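Local coordinates for protein dehydrogenase (Chromobacterium violaceum, PDB 3Q2I) that binds NAD(H) and a UDP-sugar acid and probably oxidises the sugar's 3'-hydroxyl in the biosynthesis of 2,3-diacetamido-2,3-dideoxy-D-mannuronic acid, at residues S85-T90 and W181-G186; T104-A109 and F188-S193; T110-G115 and E327-L332. One frame throughout, in Å; residues are numbered along the deposited sequence.

Contact 1 (S85-T90 and W181-G186). With NAI (1,4-dihydronicotinamide adenine dinucleotide), chain B.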
# COMPACT_ATOMS: atom_id res chain seq x y z
N SER A 85 25.35 -9.26 -22.75
CA SER A 85 25.19 -8.02 -22.01
C SER A 85 25.40 -8.21 -20.52
O SER A 85 26.06 -7.37 -19.87
CB SER A 85 23.82 -7.37 -22.27
OG SER A 85 23.60 -7.32 -23.69
N GLY A 86 24.84 -9.29 -19.95
CA GLY A 86 24.92 -9.55 -18.51
C GLY A 86 26.33 -9.85 -17.99
O GLY A 86 26.58 -9.89 -16.78
N LEU A 87 27.26 -10.09 -18.94
CA LEU A 87 28.66 -10.22 -18.55
C LEU A 87 29.45 -8.91 -18.55
O LEU A 87 30.50 -8.84 -17.92
CB LEU A 87 29.35 -11.20 -19.55
CG LEU A 87 28.89 -12.66 -19.39
CD1 LEU A 87 29.70 -13.42 -20.44
CD2 LEU A 87 29.10 -13.22 -18.02
N HIS A 88 28.90 -7.85 -19.12
CA HIS A 88 29.67 -6.59 -19.21
C HIS A 88 30.13 -6.13 -17.83
O HIS A 88 31.21 -5.62 -17.66
CB HIS A 88 28.96 -5.45 -19.94
CG HIS A 88 28.52 -5.79 -21.33
ND1 HIS A 88 27.55 -5.08 -22.00
CD2 HIS A 88 28.90 -6.78 -22.17
CE1 HIS A 88 27.40 -5.57 -23.22
NE2 HIS A 88 28.19 -6.62 -23.33
N PRO A 89 29.24 -6.14 -16.81
CA PRO A 89 29.69 -5.57 -15.54
C PRO A 89 30.89 -6.28 -14.92
O PRO A 89 31.84 -5.60 -14.50
CB PRO A 89 28.40 -5.65 -14.66
CG PRO A 89 27.31 -5.46 -15.72
CD PRO A 89 27.79 -6.44 -16.81
N THR A 90 30.84 -7.61 -14.77
CA THR A 90 31.96 -8.31 -14.14
C THR A 90 33.21 -8.11 -15.01
O THR A 90 34.28 -7.91 -14.43
CB THR A 90 31.77 -9.80 -13.83
OG1 THR A 90 31.28 -10.50 -14.97
CG2 THR A 90 30.79 -10.01 -12.68
N TRP A 181 16.70 -12.82 -18.52
CA TRP A 181 16.82 -11.57 -17.75
C TRP A 181 18.30 -11.30 -17.40
O TRP A 181 18.76 -10.14 -17.36
CB TRP A 181 16.02 -11.58 -16.43
CG TRP A 181 14.56 -11.72 -16.58
CD1 TRP A 181 13.77 -12.78 -16.16
CD2 TRP A 181 13.66 -10.77 -17.18
NE1 TRP A 181 12.45 -12.53 -16.53
CE2 TRP A 181 12.35 -11.29 -17.07
CE3 TRP A 181 13.82 -9.52 -17.75
CZ2 TRP A 181 11.24 -10.62 -17.57
CZ3 TRP A 181 12.73 -8.85 -18.22
CH2 TRP A 181 11.46 -9.42 -18.17
N GLU A 182 19.00 -12.37 -17.04
CA GLU A 182 20.32 -12.19 -16.40
C GLU A 182 21.29 -11.66 -17.45
O GLU A 182 22.15 -10.82 -17.12
CB GLU A 182 20.85 -13.51 -15.84
CG GLU A 182 22.23 -13.38 -15.19
CD GLU A 182 22.68 -14.64 -14.42
OE1 GLU A 182 23.66 -14.47 -13.65
OE2 GLU A 182 22.04 -15.71 -14.55
N PHE A 183 21.18 -12.18 -18.68
CA PHE A 183 22.20 -11.83 -19.69
C PHE A 183 21.77 -10.89 -20.80
O PHE A 183 22.61 -10.31 -21.51
CB PHE A 183 22.86 -13.09 -20.28
CG PHE A 183 23.57 -13.91 -19.23
CD1 PHE A 183 24.75 -13.47 -18.65
CD2 PHE A 183 22.97 -15.06 -18.73
CE1 PHE A 183 25.39 -14.20 -17.64
CE2 PHE A 183 23.59 -15.77 -17.70
CZ PHE A 183 24.80 -15.35 -17.14
N ASP A 184 20.46 -10.73 -20.99
CA ASP A 184 19.94 -9.99 -22.12
C ASP A 184 18.96 -8.86 -21.76
O ASP A 184 19.14 -7.70 -22.16
CB ASP A 184 19.30 -11.00 -23.11
CG ASP A 184 19.21 -10.49 -24.55
OD1 ASP A 184 19.72 -9.40 -24.85
OD2 ASP A 184 18.56 -11.19 -25.37
N GLY A 185 17.88 -9.22 -21.08
CA GLY A 185 16.71 -8.31 -21.09
C GLY A 185 15.90 -8.50 -22.33
O GLY A 185 16.27 -9.30 -23.20
N GLY A 186 14.78 -7.80 -22.46
CA GLY A 186 13.86 -8.04 -23.60
C GLY A 186 13.72 -6.85 -24.51
O GLY A 186 14.69 -6.14 -24.81
PA NAI B . 26.91 -12.93 -29.91
O1A NAI B . 26.25 -14.05 -29.22
O2A NAI B . 26.94 -12.90 -31.50
O5B NAI B . 28.41 -12.72 -29.46
C5B NAI B . 28.73 -13.57 -28.40
C4B NAI B . 30.24 -13.62 -28.27
O4B NAI B . 30.73 -13.55 -26.92
C3B NAI B . 30.34 -15.08 -28.72
O3B NAI B . 31.32 -15.22 -29.76
C2B NAI B . 30.58 -15.88 -27.42
O2B NAI B . 31.30 -17.09 -27.60
C1B NAI B . 31.41 -14.81 -26.67
N9A NAI B . 31.53 -15.07 -25.25
C8A NAI B . 30.52 -15.45 -24.39
N7A NAI B . 31.01 -15.51 -23.19
C5A NAI B . 32.31 -15.08 -23.17
C6A NAI B . 33.32 -14.95 -22.19
N6A NAI B . 33.09 -15.23 -20.86
N1A NAI B . 34.54 -14.53 -22.58
C2A NAI B . 34.77 -14.28 -23.85
N3A NAI B . 33.88 -14.38 -24.83
C4A NAI B . 32.64 -14.81 -24.50
O3 NAI B . 26.20 -11.58 -29.43
PN NAI B . 26.21 -10.19 -30.10
O1N NAI B . 24.96 -9.95 -30.90
O2N NAI B . 27.54 -9.81 -30.80
O5D NAI B . 25.86 -9.12 -28.91
C5D NAI B . 27.04 -8.83 -28.21
C4D NAI B . 26.86 -7.61 -27.31
O4D NAI B . 26.69 -6.51 -28.21
C3D NAI B . 25.54 -7.61 -26.48
O3D NAI B . 25.82 -6.88 -25.28
C2D NAI B . 24.58 -6.77 -27.34
O2D NAI B . 23.63 -6.06 -26.55
C1D NAI B . 25.52 -5.74 -28.03
N1N NAI B . 24.99 -5.24 -29.28
C2N NAI B . 24.95 -3.95 -29.50
C3N NAI B . 24.39 -3.40 -30.66
C7N NAI B . 24.38 -1.94 -30.90
O7N NAI B . 23.59 -1.34 -31.61
N7N NAI B . 25.32 -1.15 -30.30
C4N NAI B . 23.77 -4.29 -31.55
C5N NAI B . 23.93 -5.65 -31.33
C6N NAI B . 24.53 -6.11 -30.19
O HOH W 1 21.03 -7.13 -24.12
O HOH W 2 24.30 -10.31 -15.20

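Contact 2 (T104-A109 and F188-S193). With NAI (1,4-dihydronicotinamide adenine dinucleotide), chain B.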
# COMPACT_ATOMS: atom_id res chain seq x y z
N THR A 104 32.30 -0.53 -23.29
CA THR A 104 31.35 -1.65 -23.22
C THR A 104 30.27 -1.44 -24.26
O THR A 104 29.81 -0.31 -24.50
CB THR A 104 30.70 -1.79 -21.80
OG1 THR A 104 29.77 -2.90 -21.86
CG2 THR A 104 29.93 -0.49 -21.47
N GLU A 105 29.89 -2.51 -24.96
CA GLU A 105 28.68 -2.47 -25.75
C GLU A 105 27.46 -2.21 -24.84
O GLU A 105 27.56 -2.38 -23.62
CB GLU A 105 28.50 -3.74 -26.56
CG GLU A 105 29.02 -3.58 -28.00
CD GLU A 105 28.25 -2.59 -28.83
OE1 GLU A 105 28.70 -2.24 -29.96
OE2 GLU A 105 27.21 -2.05 -28.40
N LYS A 106 26.40 -1.74 -25.46
CA LYS A 106 25.12 -1.53 -24.75
C LYS A 106 24.42 -2.86 -24.63
O LYS A 106 24.65 -3.81 -25.39
CB LYS A 106 24.27 -0.53 -25.53
CG LYS A 106 23.83 -1.04 -26.91
CD LYS A 106 22.73 -2.10 -26.84
CE LYS A 106 21.78 -2.06 -28.03
NZ LYS A 106 20.72 -3.17 -28.02
N PRO A 107 23.48 -2.98 -23.69
CA PRO A 107 23.44 -2.02 -22.58
C PRO A 107 24.60 -2.33 -21.64
O PRO A 107 25.16 -3.43 -21.67
CB PRO A 107 22.12 -2.40 -21.88
CG PRO A 107 22.00 -3.91 -22.09
CD PRO A 107 22.63 -4.17 -23.51
N MET A 108 24.97 -1.35 -20.82
CA MET A 108 26.13 -1.53 -19.97
C MET A 108 25.97 -2.63 -18.93
O MET A 108 26.93 -3.26 -18.53
CB MET A 108 26.60 -0.23 -19.32
CG MET A 108 25.55 0.28 -18.31
SD MET A 108 25.78 2.03 -17.83
CE MET A 108 27.33 1.94 -16.96
N ALA A 109 24.73 -2.84 -18.48
CA ALA A 109 24.43 -3.89 -17.51
C ALA A 109 22.99 -4.31 -17.69
O ALA A 109 22.26 -3.64 -18.44
CB ALA A 109 24.64 -3.39 -16.03
N PHE A 188 12.62 -3.94 -24.47
CA PHE A 188 13.10 -2.63 -24.06
C PHE A 188 14.61 -2.55 -23.85
O PHE A 188 15.25 -1.62 -24.38
CB PHE A 188 12.37 -2.15 -22.79
CG PHE A 188 10.99 -1.60 -23.02
CD1 PHE A 188 10.79 -0.32 -23.52
CD2 PHE A 188 9.90 -2.25 -22.46
CE1 PHE A 188 9.51 0.23 -23.65
CE2 PHE A 188 8.61 -1.66 -22.47
CZ PHE A 188 8.42 -0.46 -23.16
N MET A 189 15.19 -3.50 -23.11
CA MET A 189 16.61 -3.41 -22.71
C MET A 189 17.57 -3.80 -23.85
O MET A 189 18.66 -3.20 -23.92
CB MET A 189 16.83 -4.32 -21.52
CG MET A 189 18.30 -4.47 -21.06
SD MET A 189 18.45 -5.32 -19.48
CE MET A 189 17.96 -4.03 -18.34
N ASN A 190 17.13 -4.75 -24.66
CA ASN A 190 17.95 -5.11 -25.85
C ASN A 190 17.44 -4.34 -27.06
O ASN A 190 17.99 -3.28 -27.39
CB ASN A 190 17.94 -6.62 -26.12
CG ASN A 190 18.76 -6.95 -27.38
OD1 ASN A 190 18.85 -6.11 -28.25
ND2 ASN A 190 19.42 -8.08 -27.41
N GLN A 191 16.34 -4.77 -27.67
CA GLN A 191 16.09 -4.36 -29.06
C GLN A 191 15.86 -2.88 -29.25
O GLN A 191 16.45 -2.22 -30.13
CB GLN A 191 15.00 -5.21 -29.72
CG GLN A 191 15.44 -6.67 -29.93
CD GLN A 191 15.22 -7.52 -28.69
OE1 GLN A 191 14.32 -7.27 -27.86
NE2 GLN A 191 16.04 -8.53 -28.53
N ALA A 192 15.05 -2.30 -28.37
CA ALA A 192 14.72 -0.89 -28.48
C ALA A 192 15.57 0.04 -27.60
O ALA A 192 15.16 1.18 -27.35
CB ALA A 192 13.22 -0.72 -28.18
N SER A 193 16.71 -0.42 -27.07
CA SER A 193 17.45 0.38 -26.12
C SER A 193 17.92 1.73 -26.66
O SER A 193 18.03 2.67 -25.90
CB SER A 193 18.60 -0.39 -25.46
OG SER A 193 19.44 -0.82 -26.50
PA NAI B . 26.91 -12.93 -29.91
O1A NAI B . 26.25 -14.05 -29.22
O2A NAI B . 26.94 -12.90 -31.50
O5B NAI B . 28.41 -12.72 -29.46
C5B NAI B . 28.73 -13.57 -28.40
C4B NAI B . 30.24 -13.62 -28.27
O4B NAI B . 30.73 -13.55 -26.92
C3B NAI B . 30.34 -15.08 -28.72
O3B NAI B . 31.32 -15.22 -29.76
C2B NAI B . 30.58 -15.88 -27.42
O2B NAI B . 31.30 -17.09 -27.60
C1B NAI B . 31.41 -14.81 -26.67
N9A NAI B . 31.53 -15.07 -25.25
C8A NAI B . 30.52 -15.45 -24.39
N7A NAI B . 31.01 -15.51 -23.19
C5A NAI B . 32.31 -15.08 -23.17
C6A NAI B . 33.32 -14.95 -22.19
N6A NAI B . 33.09 -15.23 -20.86
N1A NAI B . 34.54 -14.53 -22.58
C2A NAI B . 34.77 -14.28 -23.85
N3A NAI B . 33.88 -14.38 -24.83
C4A NAI B . 32.64 -14.81 -24.50
O3 NAI B . 26.20 -11.58 -29.43
PN NAI B . 26.21 -10.19 -30.10
O1N NAI B . 24.96 -9.95 -30.90
O2N NAI B . 27.54 -9.81 -30.80
O5D NAI B . 25.86 -9.12 -28.91
C5D NAI B . 27.04 -8.83 -28.21
C4D NAI B . 26.86 -7.61 -27.31
O4D NAI B . 26.69 -6.51 -28.21
C3D NAI B . 25.54 -7.61 -26.48
O3D NAI B . 25.82 -6.88 -25.28
C2D NAI B . 24.58 -6.77 -27.34
O2D NAI B . 23.63 -6.06 -26.55
C1D NAI B . 25.52 -5.74 -28.03
N1N NAI B . 24.99 -5.24 -29.28
C2N NAI B . 24.95 -3.95 -29.50
C3N NAI B . 24.39 -3.40 -30.66
C7N NAI B . 24.38 -1.94 -30.90
O7N NAI B . 23.59 -1.34 -31.61
N7N NAI B . 25.32 -1.15 -30.30
C4N NAI B . 23.77 -4.29 -31.55
C5N NAI B . 23.93 -5.65 -31.33
C6N NAI B . 24.53 -6.11 -30.19

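Contact 3 (T110-G115 and E327-L332)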
# COMPACT_ATOMS: atom_id res chain seq x y z
N THR A 110 22.60 -5.39 -17.01
CA THR A 110 21.20 -5.85 -17.07
C THR A 110 20.51 -5.63 -15.72
O THR A 110 19.31 -5.91 -15.59
CB THR A 110 21.09 -7.32 -17.44
OG1 THR A 110 21.83 -8.13 -16.51
CG2 THR A 110 21.60 -7.59 -18.88
N ARG A 111 21.29 -5.25 -14.73
CA ARG A 111 20.82 -5.04 -13.33
C ARG A 111 21.41 -3.77 -12.79
O ARG A 111 22.56 -3.39 -13.12
CB ARG A 111 21.22 -6.21 -12.40
CG ARG A 111 20.43 -7.44 -12.75
CD ARG A 111 21.21 -8.72 -12.54
NE ARG A 111 20.34 -9.88 -12.73
CZ ARG A 111 20.69 -11.09 -12.35
NH1 ARG A 111 21.89 -11.29 -11.82
NH2 ARG A 111 19.88 -12.12 -12.54
N TRP A 112 20.62 -3.05 -12.00
CA TRP A 112 21.02 -1.72 -11.60
C TRP A 112 22.33 -1.69 -10.78
O TRP A 112 23.25 -0.91 -11.10
CB TRP A 112 19.86 -1.09 -10.81
CG TRP A 112 20.13 0.31 -10.37
CD1 TRP A 112 20.07 0.78 -9.07
CD2 TRP A 112 20.47 1.44 -11.18
NE1 TRP A 112 20.35 2.12 -9.05
CE2 TRP A 112 20.57 2.56 -10.32
CE3 TRP A 112 20.67 1.61 -12.56
CZ2 TRP A 112 20.89 3.84 -10.81
CZ3 TRP A 112 21.00 2.89 -13.05
CH2 TRP A 112 21.12 3.98 -12.15
N GLU A 113 22.40 -2.50 -9.74
CA GLU A 113 23.61 -2.41 -8.89
C GLU A 113 24.85 -2.80 -9.71
O GLU A 113 25.93 -2.24 -9.43
CB GLU A 113 23.49 -3.31 -7.66
CG GLU A 113 22.46 -2.78 -6.66
CD GLU A 113 22.93 -1.57 -5.87
OE1 GLU A 113 24.16 -1.32 -5.81
OE2 GLU A 113 22.04 -0.91 -5.28
N ASP A 114 24.70 -3.67 -10.70
CA ASP A 114 25.88 -4.05 -11.54
C ASP A 114 26.35 -2.81 -12.34
O ASP A 114 27.57 -2.52 -12.47
CB ASP A 114 25.45 -5.14 -12.51
CG ASP A 114 25.26 -6.49 -11.84
OD1 ASP A 114 25.37 -6.56 -10.60
OD2 ASP A 114 25.02 -7.47 -12.56
N GLY A 115 25.44 -2.01 -12.87
CA GLY A 115 25.82 -0.79 -13.59
C GLY A 115 26.56 0.15 -12.65
O GLY A 115 27.54 0.79 -13.02
N GLU A 327 26.90 8.55 -18.20
CA GLU A 327 25.87 8.87 -19.18
C GLU A 327 25.03 7.61 -19.45
O GLU A 327 23.79 7.69 -19.45
CB GLU A 327 26.49 9.39 -20.49
CG GLU A 327 25.42 9.72 -21.55
CD GLU A 327 24.57 10.95 -21.22
OE1 GLU A 327 23.53 11.18 -21.91
OE2 GLU A 327 24.93 11.71 -20.29
N GLY A 328 25.68 6.44 -19.54
CA GLY A 328 24.98 5.17 -19.77
C GLY A 328 24.00 4.88 -18.62
O GLY A 328 22.98 4.26 -18.85
N LEU A 329 24.31 5.31 -17.41
CA LEU A 329 23.42 4.99 -16.28
C LEU A 329 22.08 5.68 -16.47
O LEU A 329 21.10 5.23 -15.81
CB LEU A 329 24.05 5.50 -14.99
CG LEU A 329 25.26 4.72 -14.46
CD1 LEU A 329 25.80 5.45 -13.22
CD2 LEU A 329 24.93 3.27 -14.14
N LYS A 330 22.03 6.80 -17.20
CA LYS A 330 20.74 7.52 -17.32
C LYS A 330 19.71 6.62 -17.99
O LYS A 330 18.56 6.51 -17.49
CB LYS A 330 20.85 8.86 -18.05
CG LYS A 330 21.82 9.78 -17.33
CD LYS A 330 21.99 11.04 -18.15
CE LYS A 330 23.00 11.97 -17.55
NZ LYS A 330 23.14 13.16 -18.46
N SER A 331 20.02 5.99 -19.12
CA SER A 331 19.02 5.12 -19.74
C SER A 331 18.90 3.81 -18.99
O SER A 331 17.82 3.22 -18.99
CB SER A 331 19.23 4.92 -21.25
OG SER A 331 20.31 4.06 -21.51
N LEU A 332 19.98 3.28 -18.41
CA LEU A 332 19.85 2.05 -17.63
C LEU A 332 18.87 2.29 -16.50
O LEU A 332 18.03 1.41 -16.25
CB LEU A 332 21.19 1.63 -17.04
CG LEU A 332 21.18 0.36 -16.19
CD1 LEU A 332 20.78 -0.85 -17.02
CD2 LEU A 332 22.52 0.11 -15.54

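Contact 1 (S85-T90 and W181-G186)
Gly86 and Phe183 meet backbone to backbone where the Rossmann domain, just ahead of helix 88-97, touches a loop of the C-terminal domain. Gly86 N donates to Phe183 O over 2.9 Å, and the bond is bent: the N-H...O angle is 145° and the N sits above the carbonyl plane. Next to it Gly86 CA lies 3.3 Å from Glu182 O, a CA-H...O contact that a residue without a side chain permits. A water donates to both Gly86 O and Glu182 O. The Phe183 ring adds an apolar patch, its CE1 touching Leu87 CD2 at 3.9 Å, while the other methyl of Leu87 turns to the adenine of the dinucleotide. With OG beside its own backbone N (chi1 -48°), Ser85 reaches the nicotinamide ribose: its OG is hydrogen-bonded to O3D of the dinucleotide at 2.8 Å and to a second water, which donates to Asp184 OD1.

Further out, the carboxylate of Glu182 forms a salt bridge with Arg326 of the second subunit. His88 brings its ring edge to the same ribose oxygen, O3D, and the ring is held from behind by a hydrogen bond between His88 NE2 and Thr83 O.

Contact 2 (T104-A109 and F188-S193)
Lys106 starts with CG wedged between its backbone N and carbonyl carbon (chi1 65°) and bends again at chi2 (74°) and chi3, a path that carries the chain past the nicotinamide to Asn190. There NZ donates to Asn190 O at 2.8 Å, coming from above the carbonyl plane rather than along a lone pair. The same oxygen accepts from Ser193 OG at 3.0 Å and from Ser193 N, so three donors grip one buried carbonyl. Lys106 CE also rests 3.1 Å from Ser193 OG.

Lys106 NZ and Asn190 OD1 both hydrogen-bond O4' of the UDP-sugar, while Lys106 O accepts from the ribose hydroxyl O2D of the dinucleotide at 2.7 Å; one lysine thus serves the UDP-sugar and the dinucleotide. Beside it Glu105 OE2 takes a nearly straight bond from the carboxamide N7N (2.8 Å, 170°) and a further one from Lys106 N, fixing the carboxylate alongside the nicotinamide. Glu105-Lys106-Pro107 is the EKP motif of this oxidoreductase family. Pro107 follows a cis peptide bond, and its CG meets Met189 CG at 3.9 Å, the side chains crossing at about a right angle.

The loop between strand 101-104 and helix 112-125 here meets helix 187-191 and the start of helix 193-203; Glu105 packs on His88 of helix 88-97, and Phe188 packs on both strand 237-243 and helix 325-344.

Contact 3 (T110-G115 and E327-L332)
Helix against helix is the theme here: the first turn of helix 112-125, in the Rossmann domain, packs on helix 325-344, which belongs to the C-terminal domain. Trp112, Leu329 and Leu332 carry the contact, with Gly115 as the place where the backbone itself is touched. Trp112 sends its indole across to the other helix with CG anti to the backbone N (chi1 -178°). The benzo edge goes first: Trp112 CZ3 leads, 3.6 Å from Leu329 O, which lies at the ring edge, near its plane. Leu332 meets the indole too: its CG sits at the edge, in plane, and its CD2 approaches Trp112 CE3 obliquely at 3.8 Å.

Leu332 CD2 reaches beyond the indole to Gly115, 3.9 Å from its CA, and Leu329 CD2 lies 3.8 Å from Gly115 O. Both leucines lean on the backbone of Gly115, and the missing side chain lets them come so close.

The polar atom of the indole is used elsewhere: NE1 donates to Asp353 OD2 near the C-terminus, and the side chain also packs on Leu352. Backbone bonds join Trp112 to the second subunit as well. Farther along helix 325-344 the indole packs on Glu333 and Ile336. Between residues 110-115 and 327-332, by contrast with the polar ties of NE1 and the backbone, the chemistry is van der Waals contact, so the fit of these two segments rests on the shapes of one indole edge, two leucines and a glycine.

In the fold
All three contacts join the Rossmann domain to the C-terminal domain. Contacts 1 and 2, with centres 9 Å apart, both touch the dinucleotide, while contact 3 lies farther out. The first two are tied directly: His88 ND1 bonds to Pro107 O, and Asp184 OD1 to Asn190 ND2, each at 2.9 Å. Contact 2 also reaches the UDP-sugar and is the innermost, its centre about 5 Å from the chain centre. Contact 3 lies about 9 Å from contact 2, centre to centre, with Met108 packing on Gly328, and the side chain of Leu332 is about 11 Å from the dinucleotide. Thr110 OG1 meets Glu182 O at 2.8 Å, linking contact 3 to contact 1; both border the second subunit.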